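Local coordinates for secreted protein ASP-2 (Necator americanus, PDB 1U53), which is a secreted pathogenesis-related-1 protein of the CAP family and a hookworm vaccine antigen, with a biochemical role that remains unsettled, at residues Lys49-Ala54 with Glu142-Gly147; Tyr135-Trp140 with Cys161-Ala166; Leu21-Ser26 with Ala104-Phe109. One frame throughout, in Å; residues are numbered along the deposited sequence.

Contact 1 (Lys49-Ala54 with Glu142-Gly147)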
loop_
_atom_site.group_PDB
_atom_site.type_symbol
_atom_site.label_atom_id
_atom_site.label_comp_id
_atom_site.label_asym_id
_atom_site.label_seq_id
_atom_site.Cartn_x
_atom_site.Cartn_y
_atom_site.Cartn_z
ATOM N N LYS A 49 -8.537 -8.991 -11.387
ATOM C CA LYS A 49 -9.511 -8.639 -10.337
ATOM C C LYS A 49 -8.849 -7.857 -9.204
ATOM O O LYS A 49 -8.928 -8.228 -7.997
ATOM C CB LYS A 49 -10.247 -9.871 -9.798
ATOM C CG LYS A 49 -9.377 -10.974 -9.214
ATOM C CD LYS A 49 -10.266 -12.186 -8.772
ATOM C CE LYS A 49 -11.212 -11.791 -7.642
ATOM N NZ LYS A 49 -12.007 -13.030 -7.149
ATOM N N MET A 50 -8.148 -6.784 -9.580
ATOM C CA MET A 50 -7.514 -5.953 -8.554
ATOM C C MET A 50 -8.595 -5.164 -7.802
ATOM O O MET A 50 -9.370 -4.395 -8.408
ATOM C CB MET A 50 -6.540 -4.998 -9.254
ATOM C CG MET A 50 -5.817 -4.061 -8.323
ATOM S SD MET A 50 -4.599 -4.876 -7.264
ATOM C CE MET A 50 -3.269 -5.232 -8.419
ATOM N N LYS A 51 -8.634 -5.322 -6.479
ATOM C CA LYS A 51 -9.739 -4.749 -5.727
ATOM C C LYS A 51 -9.440 -3.298 -5.329
ATOM O O LYS A 51 -8.285 -2.937 -5.044
ATOM C CB LYS A 51 -10.055 -5.629 -4.503
ATOM C CG LYS A 51 -10.298 -7.108 -4.898
ATOM C CD LYS A 51 -10.991 -7.879 -3.752
ATOM C CE LYS A 51 -11.518 -9.272 -4.244
ATOM N NZ LYS A 51 -11.956 -10.046 -3.044
ATOM N N THR A 52 -10.502 -2.499 -5.335
ATOM C CA THR A 52 -10.439 -1.134 -4.774
ATOM C C THR A 52 -10.265 -1.188 -3.251
ATOM O O THR A 52 -10.969 -1.964 -2.552
ATOM C CB THR A 52 -11.757 -0.391 -5.108
ATOM O OG1 THR A 52 -11.946 -0.361 -6.523
ATOM C CG2 THR A 52 -11.670 1.046 -4.680
ATOM N N MET A 53 -9.379 -0.334 -2.732
ATOM C CA MET A 53 -9.243 -0.144 -1.297
ATOM C C MET A 53 -10.202 0.932 -0.759
ATOM O O MET A 53 -10.609 1.869 -1.468
ATOM C CB MET A 53 -7.819 0.272 -0.895
ATOM C CG MET A 53 -6.786 -0.811 -1.063
ATOM S SD MET A 53 -5.154 -0.123 -0.759
ATOM C CE MET A 53 -4.221 -1.613 -0.445
ATOM N N ALA A 54 -10.594 0.743 0.507
ATOM C CA ALA A 54 -11.367 1.735 1.251
ATOM C C ALA A 54 -10.546 2.133 2.466
ATOM O O ALA A 54 -9.807 1.314 3.005
ATOM C CB ALA A 54 -12.691 1.147 1.757
ATOM N N GLU A 142 -5.988 -8.931 -2.610
ATOM C CA GLU A 142 -7.021 -9.167 -1.613
ATOM C C GLU A 142 -7.029 -8.159 -0.475
ATOM O O GLU A 142 -7.964 -8.145 0.352
ATOM C CB GLU A 142 -6.943 -10.608 -1.118
ATOM C CG GLU A 142 -7.274 -11.590 -2.265
ATOM C CD GLU A 142 -8.700 -11.491 -2.692
ATOM O OE1 GLU A 142 -9.552 -11.178 -1.827
ATOM O OE2 GLU A 142 -9.012 -11.738 -3.886
ATOM N N THR A 143 -6.059 -7.239 -0.474
ATOM C CA THR A 143 -6.028 -6.230 0.582
ATOM C C THR A 143 -6.976 -5.115 0.172
ATOM O O THR A 143 -6.800 -4.514 -0.899
ATOM C CB THR A 143 -4.628 -5.680 0.729
ATOM O OG1 THR A 143 -3.797 -6.685 1.305
ATOM C CG2 THR A 143 -4.649 -4.452 1.667
ATOM N N VAL A 144 -8.003 -4.840 0.982
ATOM C CA VAL A 144 -9.029 -3.885 0.614
ATOM C C VAL A 144 -9.306 -2.801 1.679
ATOM O O VAL A 144 -10.183 -1.987 1.497
ATOM C CB VAL A 144 -10.354 -4.596 0.260
ATOM C CG1 VAL A 144 -10.149 -5.466 -0.953
ATOM C CG2 VAL A 144 -10.799 -5.430 1.456
ATOM N N LYS A 145 -8.565 -2.806 2.788
ATOM C CA LYS A 145 -8.658 -1.751 3.808
ATOM C C LYS A 145 -7.276 -1.121 3.997
ATOM O O LYS A 145 -6.286 -1.834 4.100
ATOM C CB LYS A 145 -9.096 -2.352 5.146
ATOM C CG LYS A 145 -10.516 -3.001 5.104
ATOM C CD LYS A 145 -10.837 -3.696 6.455
ATOM C CE LYS A 145 -12.365 -3.922 6.634
ATOM N NZ LYS A 145 -13.082 -2.666 6.949
ATOM N N LEU A 146 -7.232 0.198 4.085
ATOM C CA LEU A 146 -6.002 0.932 4.268
ATOM C C LEU A 146 -6.212 1.883 5.413
ATOM O O LEU A 146 -7.276 2.498 5.504
ATOM C CB LEU A 146 -5.725 1.778 2.992
ATOM C CG LEU A 146 -4.473 2.641 3.054
ATOM C CD1 LEU A 146 -3.256 1.746 3.077
ATOM C CD2 LEU A 146 -4.384 3.589 1.828
ATOM N N GLY A 147 -5.221 2.040 6.284
ATOM C CA GLY A 147 -5.325 3.096 7.309
ATOM C C GLY A 147 -3.893 3.507 7.614
ATOM O O GLY A 147 -3.048 2.636 7.786
#

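Contact 2 (Tyr135-Trp140 with Cys161-Ala166)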
loop_
_atom_site.group_PDB
_atom_site.type_symbol
_atom_site.label_atom_id
_atom_site.label_comp_id
_atom_site.label_asym_id
_atom_site.label_seq_id
_atom_site.Cartn_x
_atom_site.Cartn_y
_atom_site.Cartn_z
ATOM N N TYR A 135 6.095 -2.465 -2.183
ATOM C CA TYR A 135 5.267 -2.507 -3.383
ATOM C C TYR A 135 4.248 -3.631 -3.390
ATOM O O TYR A 135 3.059 -3.383 -3.674
ATOM C CB TYR A 135 6.176 -2.601 -4.643
ATOM C CG TYR A 135 5.412 -3.037 -5.883
ATOM C CD1 TYR A 135 4.610 -2.153 -6.568
ATOM C CD2 TYR A 135 5.461 -4.363 -6.321
ATOM C CE1 TYR A 135 3.903 -2.543 -7.691
ATOM C CE2 TYR A 135 4.749 -4.764 -7.444
ATOM C CZ TYR A 135 3.969 -3.856 -8.098
ATOM O OH TYR A 135 3.264 -4.244 -9.196
ATOM N N THR A 136 4.682 -4.850 -3.083
ATOM C CA THR A 136 3.762 -5.994 -3.211
ATOM C C THR A 136 2.598 -5.848 -2.223
ATOM O O THR A 136 1.493 -6.302 -2.488
ATOM C CB THR A 136 4.482 -7.352 -2.998
ATOM O OG1 THR A 136 5.123 -7.345 -1.712
ATOM C CG2 THR A 136 5.512 -7.554 -4.052
ATOM N N GLN A 137 2.844 -5.227 -1.059
ATOM C CA GLN A 137 1.719 -4.970 -0.173
ATOM C C GLN A 137 0.760 -3.892 -0.745
ATOM O O GLN A 137 -0.449 -4.009 -0.638
ATOM C CB GLN A 137 2.198 -4.648 1.261
ATOM C CG GLN A 137 1.071 -4.291 2.216
ATOM C CD GLN A 137 0.033 -5.431 2.445
ATOM O OE1 GLN A 137 -1.005 -5.535 1.728
ATOM N NE2 GLN A 137 0.267 -6.232 3.477
ATOM N N MET A 138 1.308 -2.854 -1.394
ATOM C CA MET A 138 0.425 -1.822 -1.905
ATOM C C MET A 138 -0.522 -2.413 -2.950
ATOM O O MET A 138 -1.654 -1.961 -3.058
ATOM C CB MET A 138 1.221 -0.700 -2.586
ATOM C CG MET A 138 1.855 0.230 -1.578
ATOM S SD MET A 138 2.710 1.616 -2.415
ATOM C CE MET A 138 1.256 2.606 -2.846
ATOM N N VAL A 139 -0.036 -3.347 -3.787
ATOM C CA VAL A 139 -0.872 -3.891 -4.859
ATOM C C VAL A 139 -1.373 -5.321 -4.617
ATOM O O VAL A 139 -1.733 -6.015 -5.567
ATOM C CB VAL A 139 -0.169 -3.807 -6.249
ATOM C CG1 VAL A 139 0.238 -2.306 -6.582
ATOM C CG2 VAL A 139 1.089 -4.728 -6.308
ATOM N N TRP A 140 -1.393 -5.749 -3.347
ATOM C CA TRP A 140 -1.897 -7.076 -3.007
ATOM C C TRP A 140 -3.410 -7.138 -3.291
ATOM O O TRP A 140 -4.183 -6.345 -2.767
ATOM C CB TRP A 140 -1.619 -7.344 -1.527
ATOM C CG TRP A 140 -1.721 -8.808 -1.177
ATOM C CD1 TRP A 140 -2.770 -9.462 -0.620
ATOM C CD2 TRP A 140 -0.669 -9.767 -1.334
ATOM N NE1 TRP A 140 -2.429 -10.804 -0.405
ATOM C CE2 TRP A 140 -1.162 -11.014 -0.872
ATOM C CE3 TRP A 140 0.629 -9.699 -1.851
ATOM C CZ2 TRP A 140 -0.378 -12.180 -0.907
ATOM C CZ3 TRP A 140 1.404 -10.840 -1.893
ATOM C CH2 TRP A 140 0.895 -12.077 -1.422
ATOM N N CYS A 161 1.618 2.880 7.235
ATOM C CA CYS A 161 0.310 2.431 6.727
ATOM C C CYS A 161 0.072 0.969 7.106
ATOM O O CYS A 161 1.016 0.173 7.093
ATOM C CB CYS A 161 0.261 2.493 5.202
ATOM S SG CYS A 161 0.038 4.185 4.584
ATOM N N GLN A 162 -1.154 0.623 7.475
ATOM C CA GLN A 162 -1.457 -0.800 7.669
ATOM C C GLN A 162 -2.552 -1.211 6.682
ATOM O O GLN A 162 -3.256 -0.373 6.148
ATOM C CB GLN A 162 -1.801 -1.132 9.137
ATOM C CG GLN A 162 -0.530 -1.081 9.980
ATOM C CD GLN A 162 -0.742 -1.146 11.495
ATOM O OE1 GLN A 162 -1.872 -1.281 11.951
ATOM N NE2 GLN A 162 0.362 -1.077 12.277
ATOM N N TYR A 163 -2.690 -2.529 6.488
ATOM C CA TYR A 163 -3.345 -3.104 5.304
ATOM C C TYR A 163 -4.156 -4.329 5.729
ATOM O O TYR A 163 -3.576 -5.290 6.310
ATOM C CB TYR A 163 -2.231 -3.584 4.358
ATOM C CG TYR A 163 -1.458 -2.436 3.758
ATOM C CD1 TYR A 163 -1.855 -1.876 2.547
ATOM C CD2 TYR A 163 -0.307 -1.948 4.373
ATOM C CE1 TYR A 163 -1.123 -0.787 2.000
ATOM C CE2 TYR A 163 0.438 -0.862 3.820
ATOM C CZ TYR A 163 0.051 -0.334 2.636
ATOM O OH TYR A 163 0.774 0.736 2.151
ATOM N N GLY A 164 -5.465 -4.304 5.450
ATOM C CA GLY A 164 -6.420 -5.415 5.796
ATOM C C GLY A 164 -7.006 -6.046 4.563
ATOM O O GLY A 164 -7.569 -5.320 3.785
ATOM N N PRO A 165 -7.290 -7.361 4.626
ATOM C CA PRO A 165 -6.365 -8.352 5.152
ATOM C C PRO A 165 -4.919 -8.180 4.792
ATOM O O PRO A 165 -4.605 -7.581 3.760
ATOM C CB PRO A 165 -6.889 -9.700 4.668
ATOM C CG PRO A 165 -8.068 -9.442 3.882
ATOM C CD PRO A 165 -8.332 -7.952 3.760
ATOM N N ALA A 166 -4.049 -8.734 5.624
ATOM C CA ALA A 166 -2.601 -8.643 5.364
ATOM C C ALA A 166 -2.188 -9.255 4.021
ATOM O O ALA A 166 -2.707 -10.308 3.618
ATOM C CB ALA A 166 -1.791 -9.304 6.471
HETATM O O HOH W 1 -4.653 -11.205 1.875
#

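Contact 3 (Leu21-Ser26 with Ala104-Phe109). Unlike the reference sequence in segment 21-26: M23 (reference Leu).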
loop_
_atom_site.group_PDB
_atom_site.type_symbol
_atom_site.label_atom_id
_atom_site.label_comp_id
_atom_site.label_asym_id
_atom_site.label_seq_id
_atom_site.Cartn_x
_atom_site.Cartn_y
_atom_site.Cartn_z
ATOM N N LEU A 21 -5.239 7.146 0.309
ATOM C CA LEU A 21 -6.186 6.269 -0.346
ATOM C C LEU A 21 -6.174 6.476 -1.882
ATOM O O LEU A 21 -6.123 5.504 -2.660
ATOM C CB LEU A 21 -7.606 6.529 0.193
ATOM C CG LEU A 21 -8.621 5.543 -0.369
ATOM C CD1 LEU A 21 -8.372 4.067 0.104
ATOM C CD2 LEU A 21 -10.022 5.985 -0.036
ATOM N N GLU A 22 -6.194 7.729 -2.331
ATOM C CA GLU A 22 -6.204 7.961 -3.799
ATOM C C GLU A 22 -4.953 7.441 -4.499
ATOM O O GLU A 22 -5.064 6.815 -5.574
ATOM C CB GLU A 22 -6.370 9.457 -4.064
ATOM C CG GLU A 22 -7.764 9.862 -3.620
ATOM C CD GLU A 22 -7.998 11.328 -3.686
ATOM O OE1 GLU A 22 -7.127 12.028 -4.249
ATOM O OE2 GLU A 22 -9.056 11.764 -3.152
ATOM N N MET A 23 -3.788 7.686 -3.897
ATOM C CA MET A 23 -2.512 7.193 -4.421
ATOM C C MET A 23 -2.518 5.686 -4.451
ATOM O O MET A 23 -2.091 5.068 -5.411
ATOM C CB MET A 23 -1.335 7.596 -3.539
ATOM C CG MET A 23 -1.083 8.994 -3.470
ATOM S SD MET A 23 0.418 9.544 -4.289
ATOM C CE MET A 23 1.554 8.313 -4.686
ATOM N N HIS A 24 -2.991 5.054 -3.373
ATOM C CA HIS A 24 -3.020 3.580 -3.443
ATOM C C HIS A 24 -3.912 3.053 -4.545
ATOM O O HIS A 24 -3.529 2.137 -5.303
ATOM C CB HIS A 24 -3.420 2.956 -2.105
ATOM C CG HIS A 24 -2.272 2.820 -1.138
ATOM N ND1 HIS A 24 -1.710 3.883 -0.460
ATOM C CD2 HIS A 24 -1.610 1.713 -0.720
ATOM C CE1 HIS A 24 -0.725 3.440 0.310
ATOM N NE2 HIS A 24 -0.650 2.120 0.166
ATOM N N ASN A 25 -5.125 3.609 -4.657
ATOM C CA ASN A 25 -6.033 3.098 -5.705
ATOM C C ASN A 25 -5.574 3.452 -7.107
ATOM O O ASN A 25 -5.701 2.636 -8.032
ATOM C CB ASN A 25 -7.452 3.544 -5.471
ATOM C CG ASN A 25 -8.112 2.721 -4.410
ATOM O OD1 ASN A 25 -7.856 1.531 -4.321
ATOM N ND2 ASN A 25 -8.930 3.358 -3.568
ATOM N N SER A 26 -4.987 4.631 -7.247
ATOM C CA SER A 26 -4.417 5.046 -8.531
ATOM C C SER A 26 -3.332 4.067 -9.007
ATOM O O SER A 26 -3.296 3.673 -10.150
ATOM C CB SER A 26 -3.749 6.409 -8.351
ATOM O OG SER A 26 -3.083 6.837 -9.538
ATOM N N ALA A 104 5.862 8.766 0.842
ATOM C CA ALA A 104 5.908 7.364 1.292
ATOM C C ALA A 104 5.359 6.445 0.237
ATOM O O ALA A 104 5.933 5.403 -0.084
ATOM C CB ALA A 104 5.111 7.194 2.573
ATOM N N SER A 105 4.244 6.862 -0.362
ATOM C CA SER A 105 3.564 6.003 -1.325
ATOM C C SER A 105 4.451 5.862 -2.545
ATOM O O SER A 105 4.566 4.767 -3.092
ATOM C CB SER A 105 2.194 6.596 -1.697
ATOM O OG SER A 105 1.347 6.722 -0.516
ATOM N N LYS A 106 5.107 6.943 -2.971
ATOM C CA LYS A 106 6.059 6.855 -4.101
ATOM C C LYS A 106 7.248 5.949 -3.783
ATOM O O LYS A 106 7.694 5.206 -4.649
ATOM C CB LYS A 106 6.591 8.246 -4.490
ATOM C CG LYS A 106 5.547 9.149 -5.134
ATOM C CD LYS A 106 6.215 10.518 -5.288
ATOM C CE LYS A 106 5.588 11.386 -6.311
ATOM N NZ LYS A 106 6.314 12.733 -6.338
ATOM N N ALA A 107 7.811 6.035 -2.566
ATOM C CA ALA A 107 9.003 5.246 -2.200
ATOM C C ALA A 107 8.676 3.759 -2.187
ATOM O O ALA A 107 9.483 2.915 -2.586
ATOM C CB ALA A 107 9.513 5.659 -0.810
ATOM N N TRP A 108 7.491 3.450 -1.673
ATOM C CA TRP A 108 7.058 2.044 -1.606
ATOM C C TRP A 108 6.816 1.512 -2.999
ATOM O O TRP A 108 7.290 0.428 -3.367
ATOM C CB TRP A 108 5.791 1.893 -0.765
ATOM C CG TRP A 108 6.004 2.275 0.706
ATOM C CD1 TRP A 108 7.165 2.179 1.435
ATOM C CD2 TRP A 108 5.005 2.779 1.594
ATOM N NE1 TRP A 108 6.952 2.646 2.728
ATOM C CE2 TRP A 108 5.637 3.034 2.834
ATOM C CE3 TRP A 108 3.628 3.100 1.439
ATOM C CZ2 TRP A 108 4.936 3.514 3.935
ATOM C CZ3 TRP A 108 2.936 3.594 2.541
ATOM C CH2 TRP A 108 3.616 3.822 3.774
ATOM N N PHE A 109 6.017 2.245 -3.762
ATOM C CA PHE A 109 5.655 1.780 -5.096
ATOM C C PHE A 109 6.868 1.726 -5.999
ATOM O O PHE A 109 6.924 0.892 -6.899
ATOM C CB PHE A 109 4.595 2.692 -5.675
ATOM C CG PHE A 109 4.046 2.175 -6.974
ATOM C CD1 PHE A 109 3.021 1.218 -6.970
ATOM C CD2 PHE A 109 4.561 2.626 -8.178
ATOM C CE1 PHE A 109 2.512 0.739 -8.169
ATOM C CE2 PHE A 109 4.067 2.119 -9.383
ATOM C CZ PHE A 109 3.052 1.193 -9.380
#

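Contact 1 (Lys49-Ala54 with Glu142-Gly147)
A54 pairs with K145 as a parallel beta bridge: its amide N reaches V144 O at 2.9 Å, while its own carbonyl O receives L146 N at 3.0 Å, so two backbone bonds grip one residue on either side of K145. On the buried side the packing is tight. M53 takes the torsion that sets CG anti to its carbonyl carbon (chi1 -69°) and runs on extended, its CE resting 3.6 Å from T143 CG2 and its SD near L146 CB. T143 OG1, beside this apolar patch, is satisfied by P165 O.

Toward solvent the contact is looser and charged. K51 lays CB against V144 CG1 at 3.6 Å, and its extended chain carries NZ to E142. There NZ forms a salt bridge with OE1 at 2.9 Å, meeting it on the syn side. K145 NZ forms a salt bridge of its own with D56. V144 and K145 both face G164 of strand 157-164, a classic beta bulge at the start of strand 145-152. The chemistry thus divides: backbone bonds and methionine packing fix the short edge strand to the sheet, whereas the lysine–glutamate pair, which probably also feels K49 nearby, ties the two loops leading into it at the surface.

Contact 2 (Tyr135-Trp140 with Cys161-Ala166)
Q137 lays its CG over one face of the Y163 ring, 3.5 Å from the centroid and only 17° off the normal, a CH-pi contact. Its side-chain amide plane lies almost parallel to the ring, and the two side chains run antiparallel alongside each other, Q137 CD reaching Y163 CB at 3.5 Å. The Q137 torsions produce this: CG is anti to the backbone N (chi1 177°) and the chain bends at chi2. A lighter touch comes from M138 CG, 3.9 Å from Y163 OH. Farther along, a water bridges the segments, donating to A166 O at 2.8 Å and accepting a weak bond from W140 NE1.

Outside this shell, Y163 OH is held by H24 and N86, which fix the far end of the ring. W140 has T136 O in plane at its edge. The residues belong to the two CRISP sequence signatures of the CAP family, one running through the helix end and the other through the strand. Helix 133-138 lies against strand 157-164, with Y163 and C161 also meeting W108 of helix 97-109, M138 reaching helix 14-32, and Q162 turned to helix 57-67.

Contact 3 (Leu21-Ser26 with Ala104-Phe109)
M23 and S105 make the closest van der Waals contact between the two segments, with M23 CE 3.5 Å from S105 CB. The same methyl group lies 4.1 Å from K106 CG, the two side chains crossing at a slant. M23 CG sits anti to its carbonyl carbon, but the chain then bends away from the usual staggered torsions, CE nearly eclipsing CB (chi3 -15°). M23 also touches a crystal neighbour, so the position of CE is best treated with caution.

Ring contacts come next. H24 and W108 meet at their edges, each near the plane of the other, with H24 CE1 4.3 Å from W108 CZ3. S105 OG approaches H24 CE1 at 4.0 Å, from a slanting direction.

The polar atoms are satisfied elsewhere. S105 OG bonds to A101 O within its own helix, H24 uses ND1 for F20 O and NE2 for Y163 OH, and W108 NE1 reaches I87 O, while H134 stacks on the W108 ring. The axes of the segments run 10.5 Å apart at a crossing angle of -25°, close to parallel, with the small S105 at the nearest backbone approach. Between these segments van der Waals contacts do the joining, and F109 adds packing on L27, S30 and V31; the ring nitrogens of H24 and W108 are bonded outside the pair, which probably restricts ring rotation.

The three contacts meet around the alpha-beta-alpha sandwich of the CAP fold. Contacts 1 and 2 have centres about 8 Å apart and share the sheet, G147 O probably accepting a bond from Q162 N at 2.8 Å. Contact 3 lies about 12 Å from contact 1 and about 11 Å from contact 2, between centres. Its H24 NE2 reaches Y163 OH at 2.8 Å, joining the helix pair to contact 2, while N25 OD1 takes M53 N at 2.9 Å, joining it to contact 1. H134, stacked on W108, and E111, bonded to Y135 N, probably belong to the conserved His/Glu cleft of CAP proteins, near contacts 2 and 3.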